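Local coordinates for purine nucleoside phosphorylase (Schistosoma mansoni, PDB 5KO5) that catalyses the reversible phosphorolysis of purine nucleosides such as inosine and guanosine to the free base and ribose 1-phosphate, at the interface of chains A and B. Sequence-based numbering; all coordinates share one arbitrary frame. Chains: chain A/B, Purine nucleoside phosphorylase.

Contact 1: the interface of chains A and B. Residues chain A 137-139, 143, 164; chain B 201-202, 204, 206-207.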
loop_
_atom_site.group_PDB
_atom_site.type_symbol
_atom_site.label_atom_id
_atom_site.label_comp_id
_atom_site.label_asym_id
_atom_site.label_seq_id
_atom_site.Cartn_x
_atom_site.Cartn_y
_atom_site.Cartn_z
ATOM N N HIS A 137 8.490 -14.431 0.778
ATOM C CA HIS A 137 8.472 -12.976 0.874
ATOM C C HIS A 137 7.223 -12.452 1.568
ATOM O O HIS A 137 6.207 -13.144 1.686
ATOM C CB HIS A 137 8.669 -12.288 -0.486
ATOM C CG HIS A 137 7.545 -12.476 -1.464
ATOM N ND1 HIS A 137 7.767 -12.894 -2.758
ATOM C CD2 HIS A 137 6.210 -12.245 -1.366
ATOM C CE1 HIS A 137 6.620 -12.935 -3.412
ATOM N NE2 HIS A 137 5.658 -12.541 -2.592
ATOM N N ILE A 138 7.320 -11.199 2.016
ATOM C CA ILE A 138 6.166 -10.421 2.463
ATOM C C ILE A 138 6.087 -9.202 1.560
ATOM O O ILE A 138 6.971 -8.337 1.581
ATOM C CB ILE A 138 6.249 -10.027 3.938
ATOM C CG1 ILE A 138 6.285 -11.303 4.789
ATOM C CG2 ILE A 138 5.042 -9.155 4.308
ATOM C CD1 ILE A 138 6.377 -11.071 6.269
ATOM N N ASN A 139 5.054 -9.154 0.736
ATOM C CA ASN A 139 4.932 -8.184 -0.355
ATOM C C ASN A 139 4.007 -7.074 0.121
ATOM O O ASN A 139 2.807 -7.106 -0.134
ATOM C CB ASN A 139 4.333 -8.942 -1.534
ATOM C CG ASN A 139 4.142 -8.108 -2.779
ATOM O OD1 ASN A 139 4.558 -6.950 -2.875
ATOM N ND2 ASN A 139 3.490 -8.720 -3.775
ATOM N N LEU A 143 -0.015 -6.565 -0.788
ATOM C CA LEU A 143 -1.113 -6.474 0.164
ATOM C C LEU A 143 -1.851 -5.156 0.005
ATOM O O LEU A 143 -3.082 -5.102 0.140
ATOM C CB LEU A 143 -0.584 -6.622 1.591
ATOM C CG LEU A 143 0.054 -7.972 1.941
ATOM C CD1 LEU A 143 0.621 -7.897 3.335
ATOM C CD2 LEU A 143 -0.971 -9.093 1.862
ATOM N N LEU A 164 1.980 -18.475 -4.919
ATOM C CA LEU A 164 3.388 -18.137 -4.748
ATOM C C LEU A 164 4.125 -19.100 -3.832
ATOM O O LEU A 164 5.271 -18.819 -3.453
ATOM C CB LEU A 164 3.517 -16.705 -4.227
ATOM C CG LEU A 164 2.884 -15.640 -5.122
ATOM C CD1 LEU A 164 3.013 -14.276 -4.472
ATOM C CD2 LEU A 164 3.542 -15.621 -6.500
ATOM N N THR B 201 -2.227 -12.123 -6.657
ATOM C CA THR B 201 -1.538 -13.320 -6.182
ATOM C C THR B 201 -2.151 -13.745 -4.859
ATOM O O THR B 201 -2.461 -12.910 -4.001
ATOM C CB THR B 201 -0.036 -13.082 -5.974
ATOM O OG1 THR B 201 0.171 -11.967 -5.099
ATOM C CG2 THR B 201 0.686 -12.819 -7.301
ATOM N N TYR B 202 -2.347 -15.052 -4.688
ATOM C CA TYR B 202 -2.762 -15.541 -3.385
ATOM C C TYR B 202 -1.744 -15.129 -2.332
ATOM O O TYR B 202 -0.566 -14.894 -2.628
ATOM C CB TYR B 202 -2.914 -17.068 -3.411
ATOM C CG TYR B 202 -4.143 -17.518 -4.155
ATOM C CD1 TYR B 202 -5.404 -17.174 -3.689
ATOM C CD2 TYR B 202 -4.055 -18.271 -5.321
ATOM C CE1 TYR B 202 -6.547 -17.576 -4.360
ATOM C CE2 TYR B 202 -5.200 -18.680 -6.002
ATOM C CZ TYR B 202 -6.436 -18.319 -5.519
ATOM O OH TYR B 202 -7.579 -18.711 -6.188
ATOM N N SER B 204 1.051 -15.258 0.126
ATOM C CA SER B 204 2.203 -16.141 0.174
ATOM C C SER B 204 2.247 -16.832 1.534
ATOM O O SER B 204 1.658 -16.340 2.502
ATOM C CB SER B 204 3.485 -15.343 -0.044
ATOM O OG SER B 204 3.835 -14.612 1.124
ATOM N N ASP B 206 4.468 -16.866 3.752
ATOM C CA ASP B 206 4.975 -15.984 4.794
ATOM C C ASP B 206 4.054 -14.810 5.067
ATOM O O ASP B 206 4.010 -14.329 6.206
ATOM C CB ASP B 206 6.396 -15.561 4.455
ATOM C CG ASP B 206 7.314 -16.741 4.430
ATOM O OD1 ASP B 206 7.548 -17.301 5.520
ATOM O OD2 ASP B 206 7.761 -17.139 3.335
ATOM N N GLU B 207 3.311 -14.344 4.060
ATOM C CA GLU B 207 2.240 -13.389 4.329
ATOM C C GLU B 207 1.171 -14.004 5.220
ATOM O O GLU B 207 0.702 -13.362 6.169
ATOM C CB GLU B 207 1.642 -12.886 3.016
ATOM C CG GLU B 207 2.627 -11.989 2.262
ATOM C CD GLU B 207 2.344 -11.870 0.787
ATOM O OE1 GLU B 207 1.344 -12.427 0.294
ATOM O OE2 GLU B 207 3.154 -11.218 0.103
HETATM O O HOH W 1 2.981 -11.518 -2.634
HETATM O O HOH W 2 6.352 -16.509 1.121
#
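The end of strand 131-139 of chain A, with A:Leu164 from a loop, meets the start of helix 205-213 of chain B and the loop leading into it, between subunits of a trimer of the phosphorylase superfamily; B:Ser204 and B:Glu207 form an N-terminal capping box on that helix. B:Glu207, from the first turn, reaches across with its chain extended beyond CG and lays its carboxylate against the strand. B:Glu207 OE2 accepts the backbone N of A:Asn139 at 2.9 Å on its anti side, 16° out of the carboxylate plane. Water 1 also binds OE2 and ties it to A:His137 NE2 and A:Asn139 ND2; the imidazole turns its edge to the carboxylate oxygen, the two planes 48° apart. The other oxygen, B:Glu207 OE1, takes B:Ser204 N at 2.9 Å from above the carboxylate plane, which helps fix the rotation of the group. B:Ser204 OG, held between its own backbone N and carbonyl carbon (chi1 76°), completes the box by accepting B:Glu207 N at 3.0 Å and donates to A:His137 O at 2.8 Å, nearly along the C=O axis. Water 2, bound by A:His137 N, lies 2.7 Å from the carboxylate oxygen B:Asp206 OD2. Farther along, A:Leu164 brings methyl CD1 to 3.6 Å from B:Thr201 CB.

Contact 2: the interface of chains A and B. Residues chain A 142, 147, 149, 162, 164, 228; chain B 197, 199-202.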
loop_
_atom_site.group_PDB
_atom_site.type_symbol
_atom_site.label_atom_id
_atom_site.label_comp_id
_atom_site.label_asym_id
_atom_site.label_seq_id
_atom_site.Cartn_x
_atom_site.Cartn_y
_atom_site.Cartn_z
ATOM N N GLY A 142 1.964 -5.587 -2.616
ATOM C CA GLY A 142 0.899 -6.488 -3.039
ATOM C C GLY A 142 -0.283 -6.473 -2.088
ATOM O O GLY A 142 -1.439 -6.389 -2.510
ATOM N N ASN A 147 0.289 -4.631 -6.102
ATOM C CA ASN A 147 0.919 -5.819 -6.671
ATOM C C ASN A 147 1.246 -5.556 -8.139
ATOM O O ASN A 147 0.482 -4.898 -8.858
ATOM C CB ASN A 147 -0.070 -6.986 -6.552
ATOM C CG ASN A 147 0.562 -8.358 -6.770
ATOM O OD1 ASN A 147 1.000 -8.698 -7.882
ATOM N ND2 ASN A 147 0.556 -9.178 -5.714
ATOM N N LEU A 149 0.919 -7.443 -10.521
ATOM C CA LEU A 149 -0.090 -8.024 -11.402
ATOM C C LEU A 149 -1.439 -7.303 -11.375
ATOM O O LEU A 149 -2.351 -7.728 -12.101
ATOM C CB LEU A 149 -0.281 -9.523 -11.092
ATOM C CG LEU A 149 0.811 -10.449 -11.630
ATOM C CD1 LEU A 149 0.606 -11.853 -11.069
ATOM C CD2 LEU A 149 0.793 -10.470 -13.170
ATOM N N PRO A 162 -2.167 -16.349 -9.352
ATOM C CA PRO A 162 -1.050 -17.282 -9.151
ATOM C C PRO A 162 -0.852 -17.597 -7.681
ATOM O O PRO A 162 -1.019 -16.735 -6.814
ATOM C CB PRO A 162 0.167 -16.527 -9.692
ATOM C CG PRO A 162 -0.342 -15.311 -10.352
ATOM C CD PRO A 162 -1.731 -15.047 -9.876
ATOM N N LEU A 164 1.980 -18.475 -4.919
ATOM C CA LEU A 164 3.388 -18.137 -4.748
ATOM C C LEU A 164 4.125 -19.100 -3.832
ATOM O O LEU A 164 5.271 -18.819 -3.453
ATOM C CB LEU A 164 3.517 -16.705 -4.227
ATOM C CG LEU A 164 2.884 -15.640 -5.122
ATOM C CD1 LEU A 164 3.013 -14.276 -4.472
ATOM C CD2 LEU A 164 3.542 -15.621 -6.500
ATOM N N ILE A 228 7.282 -12.294 -9.068
ATOM C CA ILE A 228 5.873 -12.570 -9.309
ATOM C C ILE A 228 5.599 -12.705 -10.799
ATOM O O ILE A 228 4.878 -13.611 -11.223
ATOM C CB ILE A 228 5.010 -11.496 -8.634
ATOM C CG1 ILE A 228 5.050 -11.719 -7.121
ATOM C CG2 ILE A 228 3.571 -11.506 -9.166
ATOM C CD1 ILE A 228 4.390 -10.601 -6.293
ATOM N N ASN B 197 -6.120 -8.402 1.189
ATOM C CA ASN B 197 -4.952 -8.463 0.310
ATOM C C ASN B 197 -5.380 -7.981 -1.064
ATOM O O ASN B 197 -6.246 -8.589 -1.693
ATOM C CB ASN B 197 -4.498 -9.920 0.201
ATOM C CG ASN B 197 -3.504 -10.153 -0.922
ATOM O OD1 ASN B 197 -2.745 -9.253 -1.286
ATOM N ND2 ASN B 197 -3.485 -11.379 -1.465
ATOM N N GLY B 199 -4.157 -8.322 -3.874
ATOM C CA GLY B 199 -4.074 -9.379 -4.876
ATOM C C GLY B 199 -3.453 -8.907 -6.185
ATOM O O GLY B 199 -2.989 -7.773 -6.287
ATOM N N PRO B 200 -3.503 -9.728 -7.236
ATOM C CA PRO B 200 -4.285 -10.969 -7.361
ATOM C C PRO B 200 -3.492 -12.233 -7.053
ATOM O O PRO B 200 -4.041 -13.329 -7.203
ATOM C CB PRO B 200 -4.680 -10.963 -8.835
ATOM C CG PRO B 200 -3.457 -10.323 -9.514
ATOM C CD PRO B 200 -3.000 -9.244 -8.539
ATOM N N THR B 201 -2.227 -12.123 -6.657
ATOM C CA THR B 201 -1.538 -13.320 -6.182
ATOM C C THR B 201 -2.151 -13.745 -4.859
ATOM O O THR B 201 -2.461 -12.910 -4.001
ATOM C CB THR B 201 -0.036 -13.082 -5.974
ATOM O OG1 THR B 201 0.171 -11.967 -5.099
ATOM C CG2 THR B 201 0.686 -12.819 -7.301
ATOM N N TYR B 202 -2.347 -15.052 -4.688
ATOM C CA TYR B 202 -2.762 -15.541 -3.385
ATOM C C TYR B 202 -1.744 -15.129 -2.332
ATOM O O TYR B 202 -0.566 -14.894 -2.628
ATOM C CB TYR B 202 -2.914 -17.068 -3.411
ATOM C CG TYR B 202 -4.143 -17.518 -4.155
ATOM C CD1 TYR B 202 -5.404 -17.174 -3.689
ATOM C CD2 TYR B 202 -4.055 -18.271 -5.321
ATOM C CE1 TYR B 202 -6.547 -17.576 -4.360
ATOM C CE2 TYR B 202 -5.200 -18.680 -6.002
ATOM C CZ TYR B 202 -6.436 -18.319 -5.519
ATOM O OH TYR B 202 -7.579 -18.711 -6.188
HETATM O O HOH W 3 -0.492 -9.554 -2.990
HETATM O O HOH W 4 -2.304 -5.578 -4.888
#
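B:Thr201 is inserted among A:Asn147, A:Leu149, A:Pro162, A:Leu164 and A:Ile228, and buries 80 Å² against chain A. Its two branches do different work. The hydroxyl is set between backbone N and carbonyl carbon (chi1 55°), where B:Thr201 OG1 accepts the amide ND2 of A:Asn147 at 2.9 Å. That bond is bent (131° at H), its acceptor tilted from the amide plane. The methyl CG2 of B:Thr201 points instead into an aliphatic cluster, 3.7 Å from A:Ile228 CG2, with A:Leu149 CD1 and A:Pro162 CG beside it; the A:Leu149 and A:Ile228 side chains cross that of the threonine at about a right angle. A:Asn147 is itself held in place by its other amide atom: OD1 receives A:Leu149 N on an in-plane lone pair, which limits the rotation that would swing ND2 away from the threonine. Water 3 also joins ND2 to B:Asn197 OD1, while B:Asn197 ND2 donates to B:Thr201 O at 3.1 Å within chain B. A:Pro162 also offers its carbonyl, and A:Pro162 O accepts B:Tyr202 N at 3.0 Å. Next to the threonine, B:Pro200 follows a cis peptide bond and rests ring atom CG 3.6 Å from A:Leu149 CB. Water 4 bridges B:Gly199 O to A:Gly142 O and A:Asn147 N. In the fold, the chain B segment is the loop between strand 189-196 and helix 205-213, and B:Tyr202 in it also lines the pocket that binds cytosine.

Contact 3: the interface of chains A and B. Residues chain A 143-145; chain B 89-90, 140-141, 146, 196, 198.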
loop_
_atom_site.group_PDB
_atom_site.type_symbol
_atom_site.label_atom_id
_atom_site.label_comp_id
_atom_site.label_asym_id
_atom_site.label_seq_id
_atom_site.Cartn_x
_atom_site.Cartn_y
_atom_site.Cartn_z
ATOM N N LEU A 143 -0.015 -6.565 -0.788
ATOM C CA LEU A 143 -1.113 -6.474 0.164
ATOM C C LEU A 143 -1.851 -5.156 0.005
ATOM O O LEU A 143 -3.082 -5.102 0.140
ATOM C CB LEU A 143 -0.584 -6.622 1.591
ATOM C CG LEU A 143 0.054 -7.972 1.941
ATOM C CD1 LEU A 143 0.621 -7.897 3.335
ATOM C CD2 LEU A 143 -0.971 -9.093 1.862
ATOM N N GLY A 144 -1.117 -4.087 -0.322
ATOM C CA GLY A 144 -1.665 -2.740 -0.384
ATOM C C GLY A 144 -2.223 -2.259 -1.712
ATOM O O GLY A 144 -2.370 -1.051 -1.909
ATOM N N LEU A 145 -2.582 -3.174 -2.618
ATOM C CA LEU A 145 -3.193 -2.871 -3.921
ATOM C C LEU A 145 -2.197 -2.351 -4.947
ATOM O O LEU A 145 -2.603 -1.838 -5.993
ATOM C CB LEU A 145 -4.469 -2.013 -3.864
ATOM C CG LEU A 145 -5.763 -2.808 -3.934
ATOM C CD1 LEU A 145 -6.946 -1.856 -3.754
ATOM C CD2 LEU A 145 -5.878 -3.567 -5.251
ATOM N N MET B 89 -10.757 -4.898 -7.260
ATOM C CA MET B 89 -9.737 -3.868 -7.435
ATOM C C MET B 89 -8.459 -4.417 -8.060
ATOM O O MET B 89 -7.746 -3.662 -8.730
ATOM C CB MET B 89 -9.524 -3.092 -6.127
ATOM C CG MET B 89 -10.840 -2.424 -5.689
ATOM S SD MET B 89 -10.679 -0.964 -4.645
ATOM C CE MET B 89 -9.922 0.191 -5.779
ATOM N N TYR B 90 -8.186 -5.715 -7.919
ATOM C CA TYR B 90 -7.006 -6.269 -8.584
ATOM C C TYR B 90 -7.124 -6.226 -10.098
ATOM O O TYR B 90 -6.113 -6.431 -10.776
ATOM C CB TYR B 90 -6.676 -7.695 -8.103
ATOM C CG TYR B 90 -7.815 -8.679 -8.240
ATOM C CD1 TYR B 90 -8.238 -9.125 -9.488
ATOM C CD2 TYR B 90 -8.468 -9.162 -7.118
ATOM C CE1 TYR B 90 -9.298 -10.010 -9.612
ATOM C CE2 TYR B 90 -9.523 -10.046 -7.234
ATOM C CZ TYR B 90 -9.928 -10.468 -8.482
ATOM O OH TYR B 90 -10.988 -11.335 -8.579
ATOM N N PHE B 140 -5.247 -3.506 4.314
ATOM C CA PHE B 140 -3.890 -3.150 3.913
ATOM C C PHE B 140 -3.866 -2.092 2.821
ATOM O O PHE B 140 -3.061 -1.149 2.939
ATOM C CB PHE B 140 -3.080 -4.405 3.570
ATOM C CG PHE B 140 -2.740 -5.236 4.780
ATOM C CD1 PHE B 140 -1.706 -4.853 5.628
ATOM C CD2 PHE B 140 -3.475 -6.367 5.095
ATOM C CE1 PHE B 140 -1.399 -5.607 6.753
ATOM C CE2 PHE B 140 -3.174 -7.118 6.212
ATOM C CZ PHE B 140 -2.129 -6.742 7.037
ATOM N N PRO B 141 -4.694 -2.156 1.773
ATOM C CA PRO B 141 -4.724 -1.037 0.819
ATOM C C PRO B 141 -5.044 0.290 1.486
ATOM O O PRO B 141 -4.413 1.308 1.164
ATOM C CB PRO B 141 -5.795 -1.476 -0.200
ATOM C CG PRO B 141 -5.705 -3.011 -0.159
ATOM C CD PRO B 141 -5.565 -3.271 1.330
ATOM N N ASN B 146 -4.194 3.364 -0.621
ATOM C CA ASN B 146 -5.100 2.880 -1.657
ATOM C C ASN B 146 -6.509 2.611 -1.125
ATOM O O ASN B 146 -7.241 1.790 -1.681
ATOM C CB ASN B 146 -4.514 1.654 -2.361
ATOM C CG ASN B 146 -3.491 2.018 -3.419
ATOM O OD1 ASN B 146 -3.534 3.110 -4.005
ATOM N ND2 ASN B 146 -2.566 1.107 -3.684
ATOM N N PHE B 196 -7.698 -7.684 4.020
ATOM C CA PHE B 196 -7.821 -7.388 2.595
ATOM C C PHE B 196 -6.422 -7.368 1.988
ATOM O O PHE B 196 -5.622 -6.474 2.286
ATOM C CB PHE B 196 -8.540 -6.052 2.422
ATOM C CG PHE B 196 -8.721 -5.594 0.986
ATOM C CD1 PHE B 196 -8.710 -6.485 -0.093
ATOM C CD2 PHE B 196 -8.909 -4.236 0.725
ATOM C CE1 PHE B 196 -8.876 -6.018 -1.400
ATOM C CE2 PHE B 196 -9.080 -3.767 -0.587
ATOM C CZ PHE B 196 -9.076 -4.670 -1.653
ATOM N N GLY B 198 -4.801 -6.878 -1.528
ATOM C CA GLY B 198 -5.181 -6.367 -2.833
ATOM C C GLY B 198 -5.129 -7.414 -3.932
ATOM O O GLY B 198 -5.938 -7.388 -4.855
#
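A:Leu145 hides 105 Å² in a hydrophobic socket formed by B:Met89, B:Pro141 and B:Gly198, with the ring tip of B:Phe196 at its margin. Both methyls face the methionine CB: A:Leu145 CD1 lies 3.7 Å from B:Met89 CB, with CD2 close by, the side chains crossing at about a right angle. The bend of the methionine at chi3 (67°) brings CE back near CD1; SD also lies near it. CD1 touches B:Pro141 CB as well, while A:Leu145 CD2 packs on B:Gly198 CA at 3.8 Å. B:Pro141 CG also sits 3.4 Å above one face of the B:Phe196 ring, offset toward the rim. Outward from this core, A:Leu143 CB lies alongside B:Phe140 CB at 3.9 Å, and A:Gly144 packs its alpha carbon on that of B:Pro141. Backbone carbonyls of chain A form the polar rim. A:Leu143 O accepts B:Gly198 N at 3.0 Å, the donor standing 46° out of the carbonyl plane. On the other flank, the amide ND2 of B:Asn146 donates to A:Gly144 O at 2.8 Å, with the donor in the carbonyl plane and the oxygen in the amide plane.

Contacts 1 and 2 lie about 7 Å apart between their C-alpha centres and share A:Leu164, B:Thr201 and B:Tyr202; contact 3 is about 12 Å from contact 1, with A:Leu143 in common, and about 10 Å from contact 2. The chain B segment from the end of strand 189-196 to helix 205-213 runs through all three, and in contact 3 the 140-146 region of chain B also meets that of chain A. The chain A turn after strand 131-139 serves all three. Because B:Tyr202 and the neighbouring B:Glu203 line the cytosine pocket, the interface probably steadies the base-binding loop and may thereby link trimer assembly to the base-binding site.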